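Local coordinates for protein anthranilate-CoA ligase (Stigmatella aurantiaca, PDB 4WV3) that is a ligase of the ANL superfamily of AMP-binding enzymes, built from a large N-terminal region and a smaller C-terminal domain that both contact the bound ligand, at residues T67-E72 and A216-T221; I90-K95 and Q115-L120; S76-V81 and F230-G235. All blocks are in the same frame, centred on the assembly; numbering follows the deposited sequence.

Interaction 1 of 3, residues T67-E72 and A216-T221. With 3UK (5'-O-[(S)-[(2-aminobenzoyl)oxy](hydroxy)phosphoryl]adenosine), chain C.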
loop_
_atom_site.group_PDB
_atom_site.type_symbol
_atom_site.label_atom_id
_atom_site.label_comp_id
_atom_site.label_asym_id
_atom_site.label_seq_id
_atom_site.Cartn_x
_atom_site.Cartn_y
_atom_site.Cartn_z
ATOM N N THR A 67 -11.690 10.331 3.661
ATOM C CA THR A 67 -12.751 10.187 2.670
ATOM C C THR A 67 -12.393 9.161 1.600
ATOM O O THR A 67 -11.261 8.683 1.536
ATOM C CB THR A 67 -13.101 11.537 2.007
ATOM O OG1 THR A 67 -14.133 11.340 1.033
ATOM C CG2 THR A 67 -11.880 12.139 1.333
ATOM N N LEU A 68 -13.373 8.826 0.766
ATOM C CA LEU A 68 -13.197 7.828 -0.282
ATOM C C LEU A 68 -12.237 8.312 -1.363
ATOM O O LEU A 68 -12.003 9.514 -1.501
ATOM C CB LEU A 68 -14.549 7.496 -0.916
ATOM C CG LEU A 68 -15.689 7.145 0.043
ATOM C CD1 LEU A 68 -17.005 7.027 -0.708
ATOM C CD2 LEU A 68 -15.379 5.859 0.791
ATOM N N ASP A 69 -11.681 7.372 -2.124
ATOM C CA ASP A 69 -10.866 7.714 -3.286
ATOM C C ASP A 69 -11.767 8.539 -4.191
ATOM O O ASP A 69 -12.758 8.038 -4.723
ATOM C CB ASP A 69 -10.332 6.456 -3.972
ATOM C CG ASP A 69 -9.046 5.950 -3.348
ATOM O OD1 ASP A 69 -8.796 6.257 -2.163
ATOM O OD2 ASP A 69 -8.284 5.246 -4.045
ATOM N N SER A 70 -11.423 9.811 -4.356
ATOM C CA SER A 70 -12.279 10.738 -5.078
ATOM C C SER A 70 -11.519 11.992 -5.486
ATOM O O SER A 70 -10.350 12.168 -5.138
ATOM C CB SER A 70 -13.522 11.129 -4.277
ATOM O OG SER A 70 -13.158 11.674 -3.018
ATOM N N ALA A 71 -12.196 12.862 -6.228
ATOM C CA ALA A 71 -11.625 14.138 -6.628
ATOM C C ALA A 71 -11.384 15.012 -5.403
ATOM O O ALA A 71 -10.397 15.744 -5.335
ATOM C CB ALA A 71 -12.550 14.843 -7.605
ATOM N N GLU A 72 -12.289 14.923 -4.435
ATOM C CA GLU A 72 -12.198 15.727 -3.221
ATOM C C GLU A 72 -11.020 15.308 -2.347
ATOM O O GLU A 72 -10.476 16.122 -1.604
ATOM C CB GLU A 72 -13.500 15.655 -2.417
ATOM C CG GLU A 72 -14.673 16.389 -3.047
ATOM C CD GLU A 72 -15.310 15.616 -4.183
ATOM O OE1 GLU A 72 -15.022 14.408 -4.319
ATOM O OE2 GLU A 72 -16.101 16.217 -4.941
ATOM N N ALA A 216 -5.603 -0.114 -4.680
ATOM C CA ALA A 216 -5.070 0.422 -3.435
ATOM C C ALA A 216 -5.542 1.856 -3.235
ATOM O O ALA A 216 -5.520 2.662 -4.166
ATOM C CB ALA A 216 -3.551 0.359 -3.439
ATOM N N LYS A 217 -5.970 2.168 -2.018
ATOM C CA LYS A 217 -6.529 3.479 -1.715
ATOM C C LYS A 217 -5.452 4.546 -1.559
ATOM O O LYS A 217 -4.261 4.241 -1.505
ATOM C CB LYS A 217 -7.393 3.410 -0.456
ATOM C CG LYS A 217 -8.562 2.448 -0.565
ATOM C CD LYS A 217 -9.479 2.831 -1.713
ATOM C CE LYS A 217 -10.694 1.924 -1.775
ATOM N NZ LYS A 217 -11.628 2.335 -2.860
ATOM N N LEU A 218 -5.884 5.800 -1.477
ATOM C CA LEU A 218 -4.963 6.932 -1.432
ATOM C C LEU A 218 -4.333 7.163 -0.056
ATOM O O LEU A 218 -3.385 7.937 0.069
ATOM C CB LEU A 218 -5.654 8.203 -1.936
ATOM C CG LEU A 218 -6.009 8.199 -3.426
ATOM C CD1 LEU A 218 -6.894 9.383 -3.780
ATOM C CD2 LEU A 218 -4.748 8.199 -4.277
ATOM N N PHE A 219 -4.852 6.499 0.973
ATOM C CA PHE A 219 -4.215 6.562 2.287
ATOM C C PHE A 219 -3.075 5.551 2.376
ATOM O O PHE A 219 -2.203 5.652 3.238
ATOM C CB PHE A 219 -5.223 6.382 3.432
ATOM C CG PHE A 219 -6.032 5.113 3.355
ATOM C CD1 PHE A 219 -5.497 3.901 3.765
ATOM C CD2 PHE A 219 -7.343 5.141 2.906
ATOM C CE1 PHE A 219 -6.244 2.739 3.705
ATOM C CE2 PHE A 219 -8.097 3.982 2.849
ATOM C CZ PHE A 219 -7.545 2.779 3.247
ATOM N N PHE A 220 -3.097 4.578 1.472
ATOM C CA PHE A 220 -2.018 3.610 1.334
ATOM C C PHE A 220 -1.005 4.183 0.349
ATOM O O PHE A 220 -1.346 4.459 -0.801
ATOM C CB PHE A 220 -2.579 2.289 0.801
ATOM C CG PHE A 220 -1.623 1.133 0.890
ATOM C CD1 PHE A 220 -0.463 1.223 1.641
ATOM C CD2 PHE A 220 -1.886 -0.048 0.215
ATOM C CE1 PHE A 220 0.413 0.158 1.717
ATOM C CE2 PHE A 220 -1.015 -1.115 0.287
ATOM C CZ PHE A 220 0.135 -1.013 1.040
ATOM N N THR A 221 0.237 4.362 0.796
ATOM C CA THR A 221 1.260 5.004 -0.033
ATOM C C THR A 221 1.565 4.228 -1.312
ATOM O O THR A 221 2.106 4.785 -2.270
ATOM C CB THR A 221 2.571 5.263 0.743
ATOM O OG1 THR A 221 3.066 4.034 1.288
ATOM C CG2 THR A 221 2.340 6.263 1.866
HETATM C C10 3UK C . 5.347 -6.192 2.872
HETATM C C15 3UK C . 5.812 -7.034 0.573
HETATM C C17 3UK C . 6.644 -9.041 -0.347
HETATM C C21 3UK C . 6.734 -6.132 3.449
HETATM C C26 3UK C . 3.901 -0.819 0.292
HETATM C C28 3UK C . 4.455 -1.035 -2.048
HETATM O O01 3UK C . 2.784 -2.402 1.734
HETATM C C02 3UK C . 3.532 -1.452 1.685
HETATM O O03 3UK C . 3.776 -0.681 2.855
HETATM P P04 3UK C . 3.304 -1.187 4.287
HETATM O O05 3UK C . 3.682 -0.106 5.348
HETATM O O06 3UK C . 4.015 -2.564 4.706
HETATM C C07 3UK C . 5.283 -2.913 4.131
HETATM C C08 3UK C . 5.492 -4.388 4.316
HETATM O O09 3UK C . 4.605 -5.121 3.442
HETATM N N11 3UK C . 5.384 -6.055 1.452
HETATM C C12 3UK C . 4.998 -4.952 0.744
HETATM N N13 3UK C . 5.176 -5.213 -0.581
HETATM C C14 3UK C . 5.681 -6.496 -0.714
HETATM N N16 3UK C . 6.291 -8.294 0.732
HETATM N N18 3UK C . 6.543 -8.591 -1.590
HETATM C C19 3UK C . 6.078 -7.355 -1.831
HETATM N N20 3UK C . 5.972 -6.881 -3.166
HETATM O O22 3UK C . 6.841 -7.039 4.530
HETATM C C23 3UK C . 6.864 -4.765 3.930
HETATM O O24 3UK C . 7.735 -4.728 5.077
HETATM O O25 3UK C . 1.795 -1.359 4.293
HETATM C C27 3UK C . 4.122 -1.620 -0.802
HETATM C C29 3UK C . 4.567 0.391 -2.170
HETATM C C30 3UK C . 4.349 1.193 -1.076
HETATM C C31 3UK C . 4.012 0.610 0.170
HETATM N N32 3UK C . 3.779 1.462 1.336
#
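Asp-69 reaches across to Leu-218 in the one hydrogen bond between residues 67-72 and 216-221. Leu-218 N donates to Asp-69 OD1 over 3.0 Å, with an N-H...O angle of 158°, and meets that oxygen on its syn side, 15° out of the carboxylate plane. The torsion of Asp-69 makes this possible: CG lies beside the backbone N and anti to the carbonyl carbon (chi1 -85°), directing the carboxylate into the opposite loop.

Carbon-to-oxygen contacts flank the bond. Lys-217 CD touches Asp-69 OD1 at 3.5 Å, its chain bending at chi2 and crossing the carboxylate at a slant, while Leu-218 CG lies 3.6 Å from Asp-69 OD1. The leucine also packs on Trp-73 of helix 71-83 and on Leu-228 of helix 221-234.

The charges approach without pairing: Asp-69 OD2 and Lys-217 NZ are 4.6 Å apart, beyond a salt bridge, and the ammonium bonds instead to Gly-243 O.

Ligand contacts come where the loop enters helix 221-234. Atom N32 of 3UK donates to Thr-221 OG1 at 2.7 Å, a hydroxyl also bonded to Phe-323 O, and Phe-220 presents its ring edge to the ligand, CZ lying 3.1 Å from 3UK O01. A largely buried carboxylate thus takes a backbone N-H three residues before Thr-221, probably with some electrostatic help from the nearby lysine, and ties this pocket-lining loop to residues 67-72.

Interaction 2 of 3, residues I90-K95 and Q115-L120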
loop_
_atom_site.group_PDB
_atom_site.type_symbol
_atom_site.label_atom_id
_atom_site.label_comp_id
_atom_site.label_asym_id
_atom_site.label_seq_id
_atom_site.Cartn_x
_atom_site.Cartn_y
_atom_site.Cartn_z
ATOM N N ILE A 90 -6.062 9.044 6.207
ATOM C CA ILE A 90 -6.512 8.062 7.187
ATOM C C ILE A 90 -7.247 6.885 6.547
ATOM O O ILE A 90 -8.000 7.057 5.589
ATOM C CB ILE A 90 -7.410 8.726 8.253
ATOM C CG1 ILE A 90 -6.757 10.012 8.764
ATOM C CG2 ILE A 90 -7.685 7.770 9.406
ATOM C CD1 ILE A 90 -7.583 10.758 9.785
ATOM N N ASN A 91 -7.007 5.691 7.084
ATOM C CA ASN A 91 -7.687 4.473 6.653
ATOM C C ASN A 91 -9.205 4.614 6.742
ATOM O O ASN A 91 -9.742 5.063 7.756
ATOM C CB ASN A 91 -7.212 3.287 7.498
ATOM C CG ASN A 91 -7.672 1.944 6.950
ATOM O OD1 ASN A 91 -8.772 1.813 6.414
ATOM N ND2 ASN A 91 -6.823 0.933 7.093
ATOM N N THR A 92 -9.888 4.211 5.677
ATOM C CA THR A 92 -11.332 4.382 5.568
ATOM C C THR A 92 -12.120 3.319 6.346
ATOM O O THR A 92 -13.242 3.571 6.791
ATOM C CB THR A 92 -11.768 4.452 4.076
ATOM O OG1 THR A 92 -12.241 5.771 3.776
ATOM C CG2 THR A 92 -12.857 3.440 3.751
ATOM N N LEU A 93 -11.523 2.145 6.530
ATOM C CA LEU A 93 -12.186 1.059 7.250
ATOM C C LEU A 93 -11.931 0.842 8.742
ATOM O O LEU A 93 -12.061 -0.276 9.240
ATOM C CB LEU A 93 -12.057 -0.264 6.488
ATOM C CG LEU A 93 -12.820 -0.437 5.171
ATOM C CD1 LEU A 93 -14.145 0.318 5.197
ATOM C CD2 LEU A 93 -11.967 -0.027 3.977
ATOM N N LEU A 94 -11.583 1.908 9.455
ATOM C CA LEU A 94 -11.367 1.810 10.896
ATOM C C LEU A 94 -12.521 2.001 11.875
ATOM O O LEU A 94 -13.630 2.370 11.487
ATOM C CB LEU A 94 -10.255 2.817 11.204
ATOM C CG LEU A 94 -8.871 2.544 10.616
ATOM C CD1 LEU A 94 -7.865 3.565 11.125
ATOM C CD2 LEU A 94 -8.416 1.130 10.938
ATOM N N LYS A 95 -12.240 1.746 13.150
ATOM C CA LYS A 95 -13.217 1.908 14.220
ATOM C C LYS A 95 -13.082 3.293 14.844
ATOM O O LYS A 95 -12.015 3.902 14.773
ATOM C CB LYS A 95 -13.000 0.833 15.288
ATOM C CG LYS A 95 -13.132 -0.589 14.776
ATOM C CD LYS A 95 -14.547 -0.874 14.306
ATOM C CE LYS A 95 -14.649 -2.264 13.704
ATOM N NZ LYS A 95 -14.185 -3.311 14.654
ATOM N N GLN A 115 -19.365 12.021 4.398
ATOM C CA GLN A 115 -20.563 11.953 5.230
ATOM C C GLN A 115 -20.835 10.564 5.814
ATOM O O GLN A 115 -21.478 10.443 6.856
ATOM C CB GLN A 115 -21.788 12.449 4.454
ATOM C CG GLN A 115 -22.181 11.572 3.275
ATOM C CD GLN A 115 -23.392 12.106 2.531
ATOM O OE1 GLN A 115 -23.744 13.278 2.657
ATOM N NE2 GLN A 115 -24.036 11.243 1.753
ATOM N N GLU A 116 -20.345 9.519 5.153
ATOM C CA GLU A 116 -20.633 8.155 5.592
ATOM C C GLU A 116 -19.729 7.720 6.742
ATOM O O GLU A 116 -19.932 6.661 7.341
ATOM C CB GLU A 116 -20.532 7.169 4.426
ATOM C CG GLU A 116 -19.118 6.761 4.065
ATOM C CD GLU A 116 -19.085 5.565 3.131
ATOM O OE1 GLU A 116 -19.364 5.733 1.922
ATOM O OE2 GLU A 116 -18.787 4.451 3.612
ATOM N N PHE A 117 -18.735 8.548 7.044
ATOM C CA PHE A 117 -17.824 8.303 8.156
ATOM C C PHE A 117 -18.089 9.315 9.267
ATOM O O PHE A 117 -17.526 9.222 10.358
ATOM C CB PHE A 117 -16.372 8.421 7.688
ATOM C CG PHE A 117 -16.038 7.542 6.518
ATOM C CD1 PHE A 117 -16.337 6.190 6.540
ATOM C CD2 PHE A 117 -15.430 8.071 5.391
ATOM C CE1 PHE A 117 -16.029 5.380 5.463
ATOM C CE2 PHE A 117 -15.121 7.269 4.311
ATOM C CZ PHE A 117 -15.422 5.921 4.347
ATOM N N LEU A 118 -18.951 10.282 8.967
ATOM C CA LEU A 118 -19.319 11.346 9.904
ATOM C C LEU A 118 -19.806 10.882 11.289
ATOM O O LEU A 118 -19.412 11.465 12.300
ATOM C CB LEU A 118 -20.342 12.295 9.263
ATOM C CG LEU A 118 -20.639 13.606 9.991
ATOM C CD1 LEU A 118 -19.353 14.364 10.271
ATOM C CD2 LEU A 118 -21.592 14.463 9.174
ATOM N N PRO A 119 -20.671 9.848 11.349
ATOM C CA PRO A 119 -21.085 9.423 12.693
ATOM C C PRO A 119 -19.979 8.691 13.448
ATOM O O PRO A 119 -20.017 8.612 14.677
ATOM C CB PRO A 119 -22.260 8.478 12.418
ATOM C CG PRO A 119 -22.043 7.992 11.032
ATOM C CD PRO A 119 -21.407 9.126 10.294
ATOM N N LEU A 120 -19.001 8.168 12.713
ATOM C CA LEU A 120 -17.873 7.463 13.314
ATOM C C LEU A 120 -16.918 8.431 14.013
ATOM O O LEU A 120 -16.078 8.020 14.813
ATOM C CB LEU A 120 -17.132 6.645 12.252
ATOM C CG LEU A 120 -17.184 5.125 12.426
ATOM C CD1 LEU A 120 -18.618 4.654 12.628
ATOM C CD2 LEU A 120 -16.539 4.409 11.243
#
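Thr-92 meets the far end of the Phe-117 ring, the two side chains running at about a right angle to each other. Thr-92 OG1 lies 3.2 Å from Phe-117 CZ in an oblique approach, and Thr-92 CG2 comes within 3.6 Å of the same ring carbon. The backbone contributes too, since Thr-92 O sits 3.6 Å from Phe-117 CE1. A second, smaller touch involves Leu-120, whose CD2 rests 3.6 Å from Leu-94 O.

One step outward, the ring of Phe-117 is set by its own neighbours. CG stands anti to the carbonyl carbon (chi1 -55°), which carries the ring toward residues 90-95, and Glu-116 CG covers the centre of one face, 3.6 Å above the plane. Leu-68 also packs against the ring, and Pro-96 against Leu-120.

Thr-92 sits within an Asx turn: Leu-93 N donates to Asn-91 OD1 at 2.8 Å, angle 151°, from a position tilted 24° out of the carbonyl plane. Tyr-99 OH bonds to both Asn-91 O and Leu-94 N, linking this loop to helix 96-105.

No hydrogen bond joins the two segments. Their contact, which brings the loop after strand 86-89 against the loop and start of helix 118-122 that follow strand 110-114 of the parallel sheet, therefore rests on van der Waals packing, while polar bonds inside and behind the Asn-91 loop probably help to fix the shape offered to the phenyl ring.

Interaction 3 of 3, residues S76-V81 and F230-G235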
loop_
_atom_site.group_PDB
_atom_site.type_symbol
_atom_site.label_atom_id
_atom_site.label_comp_id
_atom_site.label_asym_id
_atom_site.label_seq_id
_atom_site.Cartn_x
_atom_site.Cartn_y
_atom_site.Cartn_z
ATOM N N SER A 76 -8.032 18.111 -1.728
ATOM C CA SER A 76 -7.775 18.377 -0.317
ATOM C C SER A 76 -6.305 18.135 -0.005
ATOM O O SER A 76 -5.669 18.937 0.676
ATOM C CB SER A 76 -8.652 17.497 0.574
ATOM O OG SER A 76 -10.024 17.812 0.413
ATOM N N PHE A 77 -5.774 17.030 -0.518
ATOM C CA PHE A 77 -4.383 16.654 -0.281
ATOM C C PHE A 77 -3.409 17.732 -0.750
ATOM O O PHE A 77 -2.551 18.177 0.011
ATOM C CB PHE A 77 -4.063 15.323 -0.966
ATOM C CG PHE A 77 -2.653 14.851 -0.744
ATOM C CD1 PHE A 77 -2.318 14.144 0.400
ATOM C CD2 PHE A 77 -1.664 15.111 -1.679
ATOM C CE1 PHE A 77 -1.023 13.706 0.609
ATOM C CE2 PHE A 77 -0.367 14.677 -1.476
ATOM C CZ PHE A 77 -0.045 13.974 -0.331
ATOM N N PHE A 78 -3.546 18.150 -2.003
ATOM C CA PHE A 78 -2.651 19.159 -2.558
ATOM C C PHE A 78 -2.942 20.553 -2.013
ATOM O O PHE A 78 -2.077 21.428 -2.038
ATOM C CB PHE A 78 -2.687 19.143 -4.086
ATOM C CG PHE A 78 -1.861 18.046 -4.692
ATOM C CD1 PHE A 78 -0.482 18.159 -4.756
ATOM C CD2 PHE A 78 -2.458 16.900 -5.191
ATOM C CE1 PHE A 78 0.286 17.152 -5.309
ATOM C CE2 PHE A 78 -1.694 15.889 -5.745
ATOM C CZ PHE A 78 -0.321 16.016 -5.804
ATOM N N GLY A 79 -4.156 20.756 -1.516
ATOM C CA GLY A 79 -4.500 21.999 -0.853
ATOM C C GLY A 79 -3.763 22.121 0.467
ATOM O O GLY A 79 -3.287 23.197 0.830
ATOM N N ILE A 80 -3.668 21.004 1.183
ATOM C CA ILE A 80 -2.968 20.951 2.460
ATOM C C ILE A 80 -1.457 21.081 2.273
ATOM O O ILE A 80 -0.799 21.854 2.969
ATOM C CB ILE A 80 -3.262 19.630 3.197
ATOM C CG1 ILE A 80 -4.746 19.532 3.553
ATOM C CG2 ILE A 80 -2.414 19.514 4.452
ATOM C CD1 ILE A 80 -5.201 18.122 3.857
ATOM N N VAL A 81 -0.918 20.318 1.327
ATOM C CA VAL A 81 0.520 20.295 1.073
ATOM C C VAL A 81 1.054 21.653 0.618
ATOM O O VAL A 81 2.093 22.113 1.096
ATOM C CB VAL A 81 0.886 19.212 0.033
ATOM C CG1 VAL A 81 2.336 19.348 -0.403
ATOM C CG2 VAL A 81 0.622 17.824 0.601
ATOM N N PHE A 230 3.016 9.521 -8.763
ATOM C CA PHE A 230 3.856 9.039 -9.859
ATOM C C PHE A 230 3.337 9.422 -11.258
ATOM O O PHE A 230 4.105 9.935 -12.072
ATOM C CB PHE A 230 4.109 7.523 -9.765
ATOM C CG PHE A 230 4.781 7.081 -8.485
ATOM C CD1 PHE A 230 5.265 8.003 -7.569
ATOM C CD2 PHE A 230 4.932 5.733 -8.205
ATOM C CE1 PHE A 230 5.879 7.590 -6.401
ATOM C CE2 PHE A 230 5.547 5.313 -7.039
ATOM C CZ PHE A 230 6.021 6.244 -6.136
ATOM N N PRO A 231 2.041 9.175 -11.551
ATOM C CA PRO A 231 1.582 9.531 -12.900
ATOM C C PRO A 231 1.552 11.038 -13.157
ATOM O O PRO A 231 1.867 11.465 -14.266
ATOM C CB PRO A 231 0.160 8.962 -12.949
ATOM C CG PRO A 231 -0.267 8.884 -11.528
ATOM C CD PRO A 231 0.973 8.517 -10.775
ATOM N N TRP A 232 1.180 11.827 -12.154
ATOM C CA TRP A 232 1.113 13.276 -12.321
ATOM C C TRP A 232 2.503 13.898 -12.431
ATOM O O TRP A 232 2.660 15.006 -12.945
ATOM C CB TRP A 232 0.320 13.926 -11.184
ATOM C CG TRP A 232 -1.163 13.756 -11.323
ATOM C CD1 TRP A 232 -1.815 12.906 -12.168
ATOM C CD2 TRP A 232 -2.182 14.467 -10.607
ATOM N NE1 TRP A 232 -3.174 13.037 -12.017
ATOM C CE2 TRP A 232 -3.425 13.990 -11.066
ATOM C CE3 TRP A 232 -2.162 15.458 -9.620
ATOM C CZ2 TRP A 232 -4.637 14.468 -10.572
ATOM C CZ3 TRP A 232 -3.367 15.932 -9.133
ATOM C CH2 TRP A 232 -4.587 15.437 -9.611
ATOM N N TYR A 233 3.505 13.174 -11.948
ATOM C CA TYR A 233 4.890 13.624 -12.032
ATOM C C TYR A 233 5.364 13.663 -13.484
ATOM O O TYR A 233 6.248 14.444 -13.836
ATOM C CB TYR A 233 5.791 12.713 -11.196
ATOM C CG TYR A 233 7.259 13.074 -11.233
ATOM C CD1 TYR A 233 7.740 14.180 -10.546
ATOM C CD2 TYR A 233 8.167 12.297 -11.942
ATOM C CE1 TYR A 233 9.083 14.509 -10.573
ATOM C CE2 TYR A 233 9.509 12.618 -11.974
ATOM C CZ TYR A 233 9.962 13.724 -11.289
ATOM O OH TYR A 233 11.301 14.044 -11.322
ATOM N N VAL A 234 4.765 12.822 -14.325
ATOM C CA VAL A 234 5.130 12.762 -15.736
ATOM C C VAL A 234 4.012 13.259 -16.651
ATOM O O VAL A 234 4.161 13.269 -17.873
ATOM C CB VAL A 234 5.532 11.335 -16.163
ATOM C CG1 VAL A 234 6.724 10.858 -15.353
ATOM C CG2 VAL A 234 4.359 10.382 -16.010
ATOM N N GLY A 235 2.895 13.668 -16.058
ATOM C CA GLY A 235 1.788 14.212 -16.822
ATOM C C GLY A 235 0.715 13.200 -17.174
ATOM O O GLY A 235 -0.233 13.515 -17.893
#
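Phe-78 and Trp-232 bring their rings together with planes only 20° from parallel, yet slid so far apart that they barely overlap. The centroids of the phenyl ring and the six-membered indole ring are 5.8 Å apart, and the closest approach is between Phe-78 CE2 and Trp-232 CZ3, at 3.8 Å; Trp-232 CE3 follows at 3.9 Å from Phe-78 CE2. Each of these touches is oblique, so the pair is no full face-to-face stack. One face of Phe-78 takes Phe-77 CD2 from within its own helix, 4.0 Å above the plane and offset toward the rim. The indole also meets the ring of Phe-38, with planes at about 60°, and its NE1 makes a weak hydrogen bond to Ala-28 O.

Both residues reach out from their helices in the same way, CG anti to the carbonyl carbon (chi1 near -78° in each). Two long side chains span the gap: even the nearest CA atoms, those of Phe-78 and Trp-232, are 12.0 Å apart. Leu-16 of helix 14-17 touches both rings, while Ala-45 and Val-41 of helix 38-54 pack on Phe-78 and Trp-232 respectively.

Just beyond the tryptophan, helix 221-234 closes in a Schellman motif. Ala-236 N bonds to Pro-231 O and Gly-235 N, weakly, to Trp-232 O, with Gly-235 as the C-prime residue at positive phi.

The two helices are the connections of separate beta-alpha-beta crossovers, 62-66 to 86-89 in the parallel sheet and 211-214 to 237-239 in the mixed one. With no hydrogen bond between the segments, their direct touch is a small, buried aromatic contact, in which dispersion and exclusion of water do the work.

Along the chain the segments run 67-72, 76-81, 90-95, 115-120, 216-221, 230-235, so interactions 1 and 3 interleave and interaction 2 is nested inside both. Interactions 1 and 3, with centres 12 Å apart, share helix 71-83, and their second segments are the loop leading into helix 221-234 and the C-terminal part of that helix. Interactions 1 and 2, centres 13 Å apart, touch directly: Phe-219 CE2 is 3.4 Å from Thr-92 N. Interactions 2 and 3 do not touch, their centres 23 Å and nearest atoms about 9 Å apart. Together they connect the parallel sheet's loops and crossover helix with the mixed-sheet part, which contributes to the ligand pocket.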